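Local atomic coordinates of flavodoxin (Aquifex aeolicus, PDB entry 2ARK), a protein that binds FMN and probably serves as a low-potential electron donor to a number of redox enzymes. Residues G16-L24 against G138-R146; L51-T62 against I86-S97. One frame throughout, in Å; residues are numbered along the deposited sequence.

Interaction 1: residues G16-L24 against G138-R146; sequences GNTKKMAEL and GAVVAGEPR. With PO4 (phosphate ion), chain G.
M21, a selenomethionine, sets CG anti to its own carbonyl carbon (chi1 -59°) and then bends at its last torsion (chi3 80°). CG is thereby placed against P145, and CE is turned in toward strand 139-142. N17 also holds CG anti to its carbonyl carbon, which lays its amide along the G143-E144 backbone. The M21 side chain works in two places. Its CG packs on CG of P145 at 3.6 Å. Its CE lies between the two side chains of the strand that face the helix, 3.9 Å from CB of A139 and 3.8 Å from CG2 of V141. L24, one turn on, brings CD1 to CB of P145, so the proline ring sits against two successive turns of the helix. K20 adds its CB beside CD of the same ring. C154 of helix 148-168 touches both M21 and L24 and continues this apolar layer.

N17 and E144 side chains cross at about a right angle, and OD1 of N17 comes within 3.2 Å of CB of E144. No hydrogen bond joins the two segments; what they share is packing. The carboxylate of E144 lies near K20, but the charges do not meet: OE2 of E144 is 6.8 Å from NZ of K20.

A phosphate ion, probably from the crystallisation liquor, sits at the helix N-terminus. N of T18 donates to its O4 at 2.9 Å, and N of T15 also binds the ion. The helix dipole would probably help to hold such an anion. The ion sits where the loop between strand 5-11 and helix 17-30, with G16 at the N-cap, would hold the FMN phosphate, as in other flavodoxins.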
loop_
_atom_site.group_PDB
_atom_site.type_symbol
_atom_site.label_atom_id
_atom_site.label_comp_id
_atom_site.label_asym_id
_atom_site.label_seq_id
_atom_site.Cartn_x
_atom_site.Cartn_y
_atom_site.Cartn_z
ATOM N N GLY A 16 14.778 -20.217 -6.247
ATOM C CA GLY A 16 14.428 -21.336 -5.404
ATOM C C GLY A 16 14.061 -20.946 -3.988
ATOM O O GLY A 16 13.507 -21.752 -3.255
ATOM N N ASN A 17 14.353 -19.717 -3.587
ATOM C CA ASN A 17 14.166 -19.322 -2.199
ATOM C C ASN A 17 12.716 -19.383 -1.824
ATOM O O ASN A 17 12.383 -19.980 -0.795
ATOM C CB ASN A 17 14.742 -17.942 -1.949
ATOM C CG ASN A 17 16.250 -17.914 -2.087
ATOM O OD1 ASN A 17 16.939 -18.904 -1.809
ATOM N ND2 ASN A 17 16.776 -16.781 -2.533
ATOM N N THR A 18 11.848 -18.797 -2.665
ATOM C CA THR A 18 10.409 -18.841 -2.446
ATOM C C THR A 18 9.849 -20.279 -2.516
ATOM O O THR A 18 8.883 -20.575 -1.787
ATOM C CB THR A 18 9.629 -17.841 -3.359
ATOM O OG1 THR A 18 10.268 -16.560 -3.268
ATOM C CG2 THR A 18 8.148 -17.672 -2.910
ATOM N N LYS A 19 10.474 -21.164 -3.323
ATOM C CA LYS A 19 10.144 -22.598 -3.323
ATOM C C LYS A 19 10.438 -23.222 -1.957
ATOM O O LYS A 19 9.614 -23.948 -1.432
ATOM C CB LYS A 19 10.850 -23.398 -4.453
ATOM C CG LYS A 19 10.170 -24.809 -4.758
ATOM C CD LYS A 19 11.109 -25.904 -5.234
ATOM C CE LYS A 19 10.376 -27.185 -5.675
ATOM N NZ LYS A 19 11.080 -27.960 -6.839
ATOM N N LYS A 20 11.595 -22.945 -1.378
ATOM C CA LYS A 20 11.910 -23.423 -0.032
ATOM C C LYS A 20 10.904 -22.889 1.018
ATOM O O LYS A 20 10.417 -23.658 1.852
ATOM C CB LYS A 20 13.368 -23.112 0.339
ATOM C CG LYS A 20 14.384 -24.148 -0.209
ATOM C CD LYS A 20 14.545 -24.049 -1.747
ATOM C CE LYS A 20 14.741 -25.426 -2.506
ATOM N NZ LYS A 20 14.480 -25.314 -4.015
HETATM N N MSE A 21 10.550 -21.599 0.945
HETATM C CA MSE A 21 9.447 -21.068 1.766
HETATM C C MSE A 21 8.145 -21.814 1.551
HETATM O O MSE A 21 7.462 -22.113 2.502
HETATM C CB MSE A 21 9.179 -19.599 1.486
HETATM C CG MSE A 21 10.348 -18.688 1.723
HETATM SE SE MSE A 21 9.851 -16.820 1.430
HETATM C CE MSE A 21 8.923 -16.447 3.184
ATOM N N ALA A 22 7.809 -22.111 0.304
ATOM C CA ALA A 22 6.512 -22.719 -0.060
ATOM C C ALA A 22 6.372 -24.110 0.516
ATOM O O ALA A 22 5.277 -24.530 0.916
ATOM C CB ALA A 22 6.384 -22.772 -1.550
ATOM N N GLU A 23 7.507 -24.816 0.573
ATOM C CA GLU A 23 7.534 -26.181 1.067
ATOM C C GLU A 23 7.283 -26.176 2.569
ATOM O O GLU A 23 6.613 -27.071 3.091
ATOM C CB GLU A 23 8.868 -26.841 0.746
ATOM C CG GLU A 23 9.023 -27.282 -0.679
ATOM C CD GLU A 23 10.471 -27.623 -1.034
ATOM O OE1 GLU A 23 11.392 -27.292 -0.258
ATOM O OE2 GLU A 23 10.707 -28.229 -2.101
ATOM N N LEU A 24 7.818 -25.161 3.248
ATOM C CA LEU A 24 7.666 -24.984 4.686
ATOM C C LEU A 24 6.271 -24.520 5.064
ATOM O O LEU A 24 5.729 -24.967 6.081
ATOM C CB LEU A 24 8.710 -24.012 5.218
ATOM C CG LEU A 24 10.125 -24.612 5.292
ATOM C CD1 LEU A 24 11.198 -23.513 5.326
ATOM C CD2 LEU A 24 10.278 -25.610 6.447
ATOM N N GLY A 138 2.452 -11.480 6.100
ATOM C CA GLY A 138 2.747 -12.736 5.427
ATOM C C GLY A 138 4.140 -13.136 5.827
ATOM O O GLY A 138 4.877 -12.333 6.421
ATOM N N ALA A 139 4.510 -14.363 5.525
ATOM C CA ALA A 139 5.867 -14.809 5.823
ATOM C C ALA A 139 6.870 -14.118 4.878
ATOM O O ALA A 139 6.684 -14.106 3.683
ATOM C CB ALA A 139 5.963 -16.350 5.763
ATOM N N VAL A 140 7.910 -13.500 5.430
ATOM C CA VAL A 140 8.928 -12.797 4.632
ATOM C C VAL A 140 10.341 -13.222 5.116
ATOM O O VAL A 140 10.549 -13.475 6.315
ATOM C CB VAL A 140 8.746 -11.219 4.689
ATOM C CG1 VAL A 140 7.397 -10.775 4.055
ATOM C CG2 VAL A 140 8.860 -10.679 6.156
ATOM N N VAL A 141 11.288 -13.311 4.181
ATOM C CA VAL A 141 12.665 -13.691 4.457
ATOM C C VAL A 141 13.557 -12.948 3.464
ATOM O O VAL A 141 13.112 -12.598 2.365
ATOM C CB VAL A 141 12.886 -15.260 4.311
ATOM C CG1 VAL A 141 14.338 -15.607 4.535
ATOM C CG2 VAL A 141 12.014 -16.069 5.324
ATOM N N ALA A 142 14.803 -12.670 3.830
ATOM C CA ALA A 142 15.754 -12.256 2.822
ATOM C C ALA A 142 16.573 -13.482 2.392
ATOM O O ALA A 142 17.174 -14.175 3.233
ATOM C CB ALA A 142 16.629 -11.135 3.319
ATOM N N GLY A 143 16.569 -13.776 1.095
ATOM C CA GLY A 143 17.201 -14.992 0.579
ATOM C C GLY A 143 16.469 -16.276 0.957
ATOM O O GLY A 143 15.239 -16.307 1.045
ATOM N N GLU A 144 17.233 -17.342 1.195
ATOM C CA GLU A 144 16.662 -18.631 1.577
ATOM C C GLU A 144 16.288 -18.690 3.091
ATOM O O GLU A 144 17.024 -18.175 3.933
ATOM C CB GLU A 144 17.626 -19.761 1.183
ATOM C CG GLU A 144 17.216 -21.148 1.670
ATOM C CD GLU A 144 18.280 -22.223 1.453
ATOM O OE1 GLU A 144 19.471 -21.900 1.196
ATOM O OE2 GLU A 144 17.912 -23.416 1.533
ATOM N N PRO A 145 15.151 -19.338 3.433
ATOM C CA PRO A 145 14.844 -19.504 4.868
ATOM C C PRO A 145 15.846 -20.458 5.500
ATOM O O PRO A 145 15.754 -21.671 5.291
ATOM C CB PRO A 145 13.432 -20.128 4.886
ATOM C CG PRO A 145 13.053 -20.392 3.438
ATOM C CD PRO A 145 14.132 -19.939 2.536
ATOM N N ARG A 146 16.805 -19.915 6.246
ATOM C CA ARG A 146 17.907 -20.723 6.792
ATOM C C ARG A 146 17.816 -20.871 8.295
ATOM O O ARG A 146 18.004 -21.963 8.812
ATOM C CB ARG A 146 19.269 -20.143 6.415
ATOM C CG ARG A 146 19.570 -20.179 4.918
ATOM C CD ARG A 146 21.064 -20.023 4.655
ATOM N NE ARG A 146 21.864 -21.207 5.035
ATOM C CZ ARG A 146 21.430 -22.481 5.065
ATOM N NH1 ARG A 146 22.263 -23.455 5.432
ATOM N NH2 ARG A 146 20.169 -22.796 4.731
HETATM P P PO4 G . 13.099 -16.813 -5.270
HETATM O O1 PO4 G . 13.407 -15.588 -4.443
HETATM O O2 PO4 G . 13.340 -16.506 -6.693
HETATM O O3 PO4 G . 14.031 -17.929 -4.967
HETATM O O4 PO4 G . 11.690 -17.229 -5.136
#

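Interaction 2: residues L51-T62 against I86-S97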
loop_
_atom_site.group_PDB
_atom_site.type_symbol
_atom_site.label_atom_id
_atom_site.label_comp_id
_atom_site.label_asym_id
_atom_site.label_seq_id
_atom_site.Cartn_x
_atom_site.Cartn_y
_atom_site.Cartn_z
ATOM N N LEU A 51 -10.291 -23.511 -7.437
ATOM C CA LEU A 51 -11.651 -23.971 -7.157
ATOM C C LEU A 51 -11.720 -25.041 -6.060
ATOM O O LEU A 51 -12.653 -25.086 -5.270
ATOM C CB LEU A 51 -12.273 -24.515 -8.439
ATOM C CG LEU A 51 -12.658 -23.462 -9.466
ATOM C CD1 LEU A 51 -12.877 -24.127 -10.832
ATOM C CD2 LEU A 51 -13.917 -22.722 -8.986
ATOM N N TRP A 52 -10.725 -25.914 -6.036
ATOM C CA TRP A 52 -10.615 -26.941 -5.021
ATOM C C TRP A 52 -10.298 -26.337 -3.650
ATOM O O TRP A 52 -10.845 -26.785 -2.654
ATOM C CB TRP A 52 -9.552 -27.944 -5.479
ATOM C CG TRP A 52 -9.172 -28.971 -4.493
ATOM C CD1 TRP A 52 -9.771 -30.194 -4.309
ATOM C CD2 TRP A 52 -8.090 -28.896 -3.541
ATOM N NE1 TRP A 52 -9.124 -30.880 -3.302
ATOM C CE2 TRP A 52 -8.092 -30.109 -2.814
ATOM C CE3 TRP A 52 -7.109 -27.926 -3.245
ATOM C CZ2 TRP A 52 -7.151 -30.380 -1.796
ATOM C CZ3 TRP A 52 -6.173 -28.200 -2.244
ATOM C CH2 TRP A 52 -6.206 -29.411 -1.528
ATOM N N ALA A 53 -9.460 -25.301 -3.602
ATOM C CA ALA A 53 -8.929 -24.746 -2.341
ATOM C C ALA A 53 -9.946 -24.027 -1.453
ATOM O O ALA A 53 -10.767 -23.238 -1.937
ATOM C CB ALA A 53 -7.758 -23.817 -2.623
ATOM N N ASP A 54 -9.887 -24.287 -0.148
ATOM C CA ASP A 54 -10.611 -23.455 0.821
ATOM C C ASP A 54 -9.767 -22.249 1.177
ATOM O O ASP A 54 -10.288 -21.156 1.340
ATOM C CB ASP A 54 -10.949 -24.249 2.090
ATOM C CG ASP A 54 -11.920 -25.371 1.817
ATOM O OD1 ASP A 54 -12.919 -25.091 1.126
ATOM O OD2 ASP A 54 -11.700 -26.521 2.274
ATOM N N GLY A 55 -8.459 -22.486 1.307
ATOM C CA GLY A 55 -7.470 -21.501 1.669
ATOM C C GLY A 55 -6.292 -21.580 0.723
ATOM O O GLY A 55 -5.966 -22.661 0.226
ATOM N N LEU A 56 -5.693 -20.413 0.455
ATOM C CA LEU A 56 -4.535 -20.260 -0.439
ATOM C C LEU A 56 -3.389 -19.518 0.236
ATOM O O LEU A 56 -3.616 -18.490 0.876
ATOM C CB LEU A 56 -4.898 -19.438 -1.683
ATOM C CG LEU A 56 -5.893 -20.005 -2.678
ATOM C CD1 LEU A 56 -7.340 -19.731 -2.170
ATOM C CD2 LEU A 56 -5.633 -19.364 -4.022
ATOM N N ALA A 57 -2.163 -20.024 0.075
ATOM C CA ALA A 57 -0.971 -19.224 0.348
ATOM C C ALA A 57 -0.307 -18.950 -0.989
ATOM O O ALA A 57 -0.088 -19.851 -1.776
ATOM C CB ALA A 57 -0.025 -19.948 1.315
ATOM N N VAL A 58 -0.046 -17.688 -1.279
ATOM C CA VAL A 58 0.489 -17.328 -2.580
ATOM C C VAL A 58 1.848 -16.691 -2.339
ATOM O O VAL A 58 1.937 -15.718 -1.621
ATOM C CB VAL A 58 -0.472 -16.335 -3.318
ATOM C CG1 VAL A 58 0.151 -15.851 -4.646
ATOM C CG2 VAL A 58 -1.888 -16.937 -3.508
ATOM N N GLY A 59 2.907 -17.260 -2.903
ATOM C CA GLY A 59 4.253 -16.748 -2.664
ATOM C C GLY A 59 4.923 -16.279 -3.918
ATOM O O GLY A 59 4.704 -16.826 -5.003
ATOM N N SER A 60 5.731 -15.243 -3.791
ATOM C CA SER A 60 6.449 -14.744 -4.929
ATOM C C SER A 60 7.773 -14.202 -4.456
ATOM O O SER A 60 7.853 -13.689 -3.333
ATOM C CB SER A 60 5.667 -13.598 -5.551
ATOM O OG SER A 60 6.370 -12.981 -6.641
ATOM N N PRO A 61 8.809 -14.248 -5.317
ATOM C CA PRO A 61 9.983 -13.432 -5.004
ATOM C C PRO A 61 9.567 -11.960 -4.984
ATOM O O PRO A 61 8.606 -11.575 -5.669
ATOM C CB PRO A 61 10.925 -13.709 -6.193
ATOM C CG PRO A 61 10.012 -14.211 -7.323
ATOM C CD PRO A 61 8.937 -14.977 -6.592
ATOM N N THR A 62 10.249 -11.125 -4.210
ATOM C CA THR A 62 10.014 -9.692 -4.299
ATOM C C THR A 62 10.644 -9.196 -5.565
ATOM O O THR A 62 11.848 -9.126 -5.655
ATOM C CB THR A 62 10.665 -8.947 -3.110
ATOM O OG1 THR A 62 10.046 -9.402 -1.911
ATOM C CG2 THR A 62 10.472 -7.403 -3.217
ATOM N N ILE A 86 -15.885 -16.679 -7.032
ATOM C CA ILE A 86 -15.120 -17.443 -6.046
ATOM C C ILE A 86 -14.851 -16.666 -4.763
ATOM O O ILE A 86 -13.884 -16.952 -4.085
ATOM C CB ILE A 86 -13.781 -18.049 -6.615
ATOM C CG1 ILE A 86 -12.886 -16.966 -7.206
ATOM C CG2 ILE A 86 -14.077 -19.135 -7.642
ATOM C CD1 ILE A 86 -11.529 -17.433 -7.587
ATOM N N ASP A 87 -15.720 -15.705 -4.434
ATOM C CA ASP A 87 -15.591 -14.885 -3.228
ATOM C C ASP A 87 -15.585 -15.717 -1.964
ATOM O O ASP A 87 -16.244 -16.749 -1.901
ATOM C CB ASP A 87 -16.747 -13.902 -3.124
ATOM C CG ASP A 87 -16.798 -12.902 -4.278
ATOM O OD1 ASP A 87 -16.873 -13.327 -5.452
ATOM O OD2 ASP A 87 -16.788 -11.687 -3.996
ATOM N N GLY A 88 -14.840 -15.262 -0.955
ATOM C CA GLY A 88 -14.878 -15.900 0.360
ATOM C C GLY A 88 -13.920 -17.065 0.553
ATOM O O GLY A 88 -14.015 -17.785 1.546
ATOM N N LYS A 89 -13.006 -17.271 -0.396
ATOM C CA LYS A 89 -11.856 -18.127 -0.135
ATOM C C LYS A 89 -10.990 -17.364 0.829
ATOM O O LYS A 89 -11.087 -16.138 0.893
ATOM C CB LYS A 89 -11.090 -18.499 -1.411
ATOM C CG LYS A 89 -11.739 -19.637 -2.147
ATOM C CD LYS A 89 -11.088 -19.922 -3.479
ATOM C CE LYS A 89 -12.106 -20.595 -4.389
ATOM N NZ LYS A 89 -12.613 -21.856 -3.799
ATOM N N ILE A 90 -10.182 -18.096 1.595
ATOM C CA ILE A 90 -9.289 -17.530 2.592
ATOM C C ILE A 90 -7.877 -17.622 2.032
ATOM O O ILE A 90 -7.493 -18.676 1.512
ATOM C CB ILE A 90 -9.414 -18.286 3.942
ATOM C CG1 ILE A 90 -10.836 -18.114 4.496
ATOM C CG2 ILE A 90 -8.385 -17.791 4.946
ATOM C CD1 ILE A 90 -11.201 -19.029 5.621
ATOM N N ALA A 91 -7.125 -16.515 2.100
ATOM C CA ALA A 91 -5.788 -16.435 1.494
ATOM C C ALA A 91 -4.815 -15.597 2.309
ATOM O O ALA A 91 -5.224 -14.748 3.093
ATOM C CB ALA A 91 -5.868 -15.897 0.072
ATOM N N CYS A 92 -3.524 -15.883 2.126
ATOM C CA CYS A 92 -2.388 -15.112 2.668
ATOM C C CYS A 92 -1.246 -15.136 1.635
ATOM O O CYS A 92 -1.414 -15.714 0.557
ATOM C CB CYS A 92 -1.934 -15.718 3.984
ATOM S SG CYS A 92 -1.496 -17.487 3.848
ATOM N N ALA A 93 -0.101 -14.538 1.991
ATOM C CA ALA A 93 0.975 -14.192 1.061
ATOM C C ALA A 93 2.303 -14.559 1.678
ATOM O O ALA A 93 2.414 -14.604 2.904
ATOM C CB ALA A 93 0.944 -12.642 0.742
ATOM N N PHE A 94 3.321 -14.803 0.860
ATOM C CA PHE A 94 4.708 -14.888 1.384
ATOM C C PHE A 94 5.733 -14.489 0.330
ATOM O O PHE A 94 5.426 -14.514 -0.878
ATOM C CB PHE A 94 5.018 -16.245 2.007
ATOM C CG PHE A 94 4.831 -17.429 1.066
ATOM C CD1 PHE A 94 3.558 -18.006 0.879
ATOM C CD2 PHE A 94 5.947 -18.022 0.432
ATOM C CE1 PHE A 94 3.392 -19.112 0.037
ATOM C CE2 PHE A 94 5.791 -19.146 -0.409
ATOM C CZ PHE A 94 4.512 -19.682 -0.621
ATOM N N SER A 95 6.928 -14.091 0.749
ATOM C CA SER A 95 7.859 -13.508 -0.210
ATOM C C SER A 95 9.283 -13.479 0.324
ATOM O O SER A 95 9.520 -13.296 1.542
ATOM C CB SER A 95 7.427 -12.069 -0.565
ATOM O OG SER A 95 8.214 -11.511 -1.619
ATOM N N SER A 96 10.223 -13.665 -0.602
ATOM C CA SER A 96 11.638 -13.664 -0.307
ATOM C C SER A 96 12.170 -12.500 -1.113
ATOM O O SER A 96 11.782 -12.336 -2.275
ATOM C CB SER A 96 12.263 -14.976 -0.800
ATOM O OG SER A 96 13.667 -15.002 -0.602
ATOM N N SER A 97 13.035 -11.688 -0.506
ATOM C CA SER A 97 13.693 -10.557 -1.189
ATOM C C SER A 97 15.192 -10.706 -1.117
ATOM O O SER A 97 15.681 -11.620 -0.502
ATOM C CB SER A 97 13.267 -9.216 -0.575
ATOM O OG SER A 97 13.488 -9.226 0.831
HETATM O O HOH W 1 -12.857 -20.599 2.348
#
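F94 lays its ring over G59, with CA of G59 3.4 Å above the ring plane and over its centre. This is a CH-pi contact, only 6° off the ring normal. G59 has no side chain, and a CB there would run into the ring. CB of A57 meets the same ring at its edge, 3.7 Å from CE1, and also touches SG of C92. The ring leans over G59 of the adjacent strand, its CG standing between the backbone N and the carbonyl carbon (chi1 58°).

The two strands that carry these groups run parallel. I90 N gives a nearly straight bond to D54 O, with an angle of 176° at the hydrogen. Bonds then pass back and forth through L56, C92, V58, F94 and S60. Strands 55-61 and 90-97, with helix 69-78 between them, form a beta-alpha-beta unit of the flavodoxin fold. L56 and A91 pack CB to CB on the face away from F94.

At the C-terminal end, OG of S95 donates to O of S60 at 2.8 Å, and OG1 of T62 lies equally close to that serine OG. N of T62 donates to O of S96 at 2.7 Å.

At the other end, the extended chain of K89 bends at its last torsion and brings NZ to O of A53 at 3.0 Å, nearly along the C=O axis. O of V50 takes a weak second bond. With an alanine here, O of A53, just past the end of helix 47-52, would probably lose this donor, and CD1 of L56 the aliphatic chain beside it. A water bridges O of D54 and O of G88. Farther out, OD2 of D54 is held by N of K6, and L157 of helix 148-168 packs on F94.

How the interactions relate
Strand 90-97 is common ground. It pairs with strand 55-61 in interaction 2, and also with strand 139-142 of interaction 1. The centres of the two contacts are about 14 Å apart, but their atoms touch. O of G143 is 2.6 Å from OG of S96, and N of G143 is 2.8 Å from O of S97, both probable hydrogen bonds. M21 packs on F94, so one helix residue serves both contacts. CB of N17 lies 3.4 Å from OG of S96. The phosphate bound at the start of helix 17-30 also lies near interaction 2: the P61 side chain is about 4 Å from it, nearest atoms. The C-terminal end of strand 55-61 therefore lies beside the probable FMN phosphate site.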